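Putative flavoprotein decarboxylase (Streptomyces olivoviridis, PDB 6JLS) catalyses the FMN-dependent oxidative decarboxylation of a peptide cysteine during biosynthesis of the natural product thioviridamide. Local coordinates at the interface of chains A and B. Residues are numbered along the deposited sequence; one frame, centred on the assembly and turned at random. Chains: chain A/B, Putative flavoprotein decarboxylase.

The interface of chains A and B. Residues chain A 109-112, 114, 123-124, 155; chain B 103-104, 107, 138-139, 142, 144-145, 148.
Sulfur and methyl groups form the apolar centre of this patch between two of the twelve copies in the deposited assembly, which probably reflects the dodecamer known for related flavoprotein decarboxylases. A:Met123, on helix 117-124, buries 84 Å² of its own surface against chain B, the largest share here. Its chain bends at chi3 (64°), bringing CE to 3.5 Å from CG2 of B:Val145; the flexible thioether adapts its shape to this rigid, branched neighbour. B:Met139, poorly ordered, crosses A:Met123 at about a right angle, its SD 3.8 Å from SG of A:Cys114. That cysteine probably helps complete the FMN pocket of a neighbouring subunit, plausibly chain B, whose B:Met139 and B:Ala103 line it. The small B:Ala103 lets helix 103-110 come near, its CB facing the same SG.

Farther out, B:Lys142 lays its long aliphatic stem across A:Glu155, and its amine turns back: NZ donates a hydrogen bond to the backbone O of the poorly ordered B:Ala138 at 3.0 Å, almost along the C=O axis (174°). NZ stays 5.2 Å from OE1 of A:Glu155, where opposite charges may still attract. Glutamate is long enough to reach the backbone N-H of B:Ala144, accepting through the syn lone pair of OE2; at the start of helix 143-154, its negative charge would suit the helix dipole. At the opposite rim a water joins O of A:Gly112, O of B:Ala103 and ND2 of B:Asn148. This amide's two hydrogens could serve both the water and O of A:Asn111, which ND2 meets at 2.9 Å, nearly straight (169°), from above the carbonyl plane.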
loop_
_atom_site.group_PDB
_atom_site.type_symbol
_atom_site.label_atom_id
_atom_site.label_comp_id
_atom_site.label_asym_id
_atom_site.label_seq_id
_atom_site.Cartn_x
_atom_site.Cartn_y
_atom_site.Cartn_z
ATOM N N LEU A 109 -31.964 -6.046 11.951
ATOM C CA LEU A 109 -32.876 -5.221 12.738
ATOM C C LEU A 109 -33.809 -6.097 13.552
ATOM O O LEU A 109 -33.991 -5.879 14.755
ATOM C CB LEU A 109 -33.683 -4.297 11.831
ATOM C CG LEU A 109 -32.890 -3.288 11.001
ATOM C CD1 LEU A 109 -33.776 -2.573 9.965
ATOM C CD2 LEU A 109 -32.205 -2.282 11.917
ATOM N N ALA A 110 -34.371 -7.123 12.909
ATOM C CA ALA A 110 -35.299 -8.022 13.569
ATOM C C ALA A 110 -34.691 -8.663 14.802
ATOM O O ALA A 110 -35.428 -9.062 15.709
ATOM C CB ALA A 110 -35.753 -9.105 12.596
ATOM N N ASN A 111 -33.364 -8.786 14.860
ATOM C CA ASN A 111 -32.712 -9.472 15.968
ATOM C C ASN A 111 -31.841 -8.539 16.802
ATOM O O ASN A 111 -31.030 -9.012 17.603
ATOM C CB ASN A 111 -31.896 -10.662 15.456
ATOM C CG ASN A 111 -32.778 -11.774 14.910
ATOM O OD1 ASN A 111 -33.316 -12.593 15.667
ATOM N ND2 ASN A 111 -32.952 -11.796 13.595
ATOM N N GLY A 112 -32.010 -7.227 16.640
ATOM C CA GLY A 112 -31.292 -6.241 17.433
ATOM C C GLY A 112 -29.785 -6.208 17.245
ATOM O O GLY A 112 -29.073 -5.842 18.188
ATOM N N CYS A 114 -27.264 -4.211 15.549
ATOM C CA CYS A 114 -26.927 -2.988 14.810
ATOM C C CYS A 114 -25.411 -2.856 14.672
ATOM O O CYS A 114 -24.760 -2.122 15.407
ATOM C CB CYS A 114 -27.524 -1.771 15.495
ATOM S SG CYS A 114 -27.253 -1.810 17.277
ATOM N N MET A 123 -32.355 1.549 14.941
ATOM C CA MET A 123 -32.593 1.148 16.325
ATOM C C MET A 123 -32.535 2.319 17.300
ATOM O O MET A 123 -33.055 2.196 18.411
ATOM C CB MET A 123 -31.607 0.065 16.747
ATOM C CG MET A 123 -31.917 -1.269 16.119
ATOM S SD MET A 123 -30.970 -2.599 16.855
ATOM C CE MET A 123 -31.629 -2.559 18.531
ATOM N N ALA A 124 -31.932 3.449 16.916
ATOM C CA ALA A 124 -31.936 4.643 17.751
ATOM C C ALA A 124 -33.137 5.541 17.493
ATOM O O ALA A 124 -33.397 6.452 18.285
ATOM C CB ALA A 124 -30.644 5.451 17.539
ATOM N N GLU A 155 -41.753 -4.328 16.560
ATOM C CA GLU A 155 -41.016 -3.104 16.864
ATOM C C GLU A 155 -41.831 -1.847 16.615
ATOM O O GLU A 155 -41.387 -0.758 16.993
ATOM C CB GLU A 155 -39.730 -2.998 16.020
ATOM C CG GLU A 155 -38.681 -4.026 16.328
ATOM C CD GLU A 155 -38.067 -3.856 17.707
ATOM O OE1 GLU A 155 -37.781 -2.711 18.101
ATOM O OE2 GLU A 155 -37.870 -4.872 18.405
ATOM N N ALA B 103 -25.390 -3.266 22.235
ATOM C CA ALA B 103 -26.570 -3.921 21.683
ATOM C C ALA B 103 -26.171 -4.977 20.662
ATOM O O ALA B 103 -26.730 -6.083 20.648
ATOM C CB ALA B 103 -27.501 -2.887 21.044
ATOM N N ALA B 104 -25.165 -4.663 19.832
ATOM C CA ALA B 104 -24.770 -5.562 18.754
ATOM C C ALA B 104 -24.192 -6.844 19.317
ATOM O O ALA B 104 -24.547 -7.942 18.875
ATOM C CB ALA B 104 -23.767 -4.880 17.818
ATOM N N GLY B 107 -26.875 -8.813 20.978
ATOM C CA GLY B 107 -27.724 -9.416 19.964
ATOM C C GLY B 107 -27.085 -10.632 19.328
ATOM O O GLY B 107 -27.765 -11.620 19.035
ATOM N N ALA B 138 -33.087 4.678 24.164
ATOM C CA ALA B 138 -33.859 4.530 22.931
ATOM C C ALA B 138 -33.668 3.162 22.284
ATOM O O ALA B 138 -34.424 2.815 21.367
ATOM C CB ALA B 138 -33.479 5.623 21.929
ATOM N N MET B 139 -32.680 2.390 22.739
ATOM C CA MET B 139 -32.461 1.018 22.308
ATOM C C MET B 139 -32.827 -0.014 23.367
ATOM O O MET B 139 -33.301 -1.098 23.018
ATOM C CB MET B 139 -30.995 0.820 21.900
ATOM C CG MET B 139 -30.688 1.223 20.475
ATOM S SD MET B 139 -29.294 0.285 19.779
ATOM C CE MET B 139 -27.910 0.940 20.723
ATOM N N LYS B 142 -36.391 -1.244 23.252
ATOM C CA LYS B 142 -36.837 -1.849 22.007
ATOM C C LYS B 142 -37.161 -3.326 22.238
ATOM O O LYS B 142 -36.386 -4.034 22.888
ATOM C CB LYS B 142 -35.757 -1.714 20.932
ATOM C CG LYS B 142 -35.584 -0.317 20.319
ATOM C CD LYS B 142 -36.117 -0.265 18.881
ATOM C CE LYS B 142 -36.031 1.131 18.279
ATOM N NZ LYS B 142 -36.488 2.169 19.245
ATOM N N ALA B 144 -36.843 -5.989 20.436
ATOM C CA ALA B 144 -35.834 -6.948 20.002
ATOM C C ALA B 144 -34.709 -7.053 21.021
ATOM O O ALA B 144 -34.155 -8.141 21.229
ATOM C CB ALA B 144 -35.289 -6.564 18.628
ATOM N N VAL B 145 -34.374 -5.943 21.687
ATOM C CA VAL B 145 -33.311 -5.971 22.689
ATOM C C VAL B 145 -33.796 -6.652 23.965
ATOM O O VAL B 145 -33.055 -7.430 24.586
ATOM C CB VAL B 145 -32.791 -4.546 22.961
ATOM C CG1 VAL B 145 -31.766 -4.542 24.082
ATOM C CG2 VAL B 145 -32.163 -3.981 21.717
ATOM N N ASN B 148 -33.543 -10.253 23.371
ATOM C CA ASN B 148 -32.164 -10.707 23.430
ATOM C C ASN B 148 -31.717 -10.904 24.875
ATOM O O ASN B 148 -31.052 -11.897 25.199
ATOM C CB ASN B 148 -31.260 -9.717 22.695
ATOM C CG ASN B 148 -31.420 -9.787 21.191
ATOM O OD1 ASN B 148 -31.877 -10.792 20.647
ATOM N ND2 ASN B 148 -31.029 -8.719 20.504
HETATM O O HOH W 1 -29.702 -6.369 20.754
#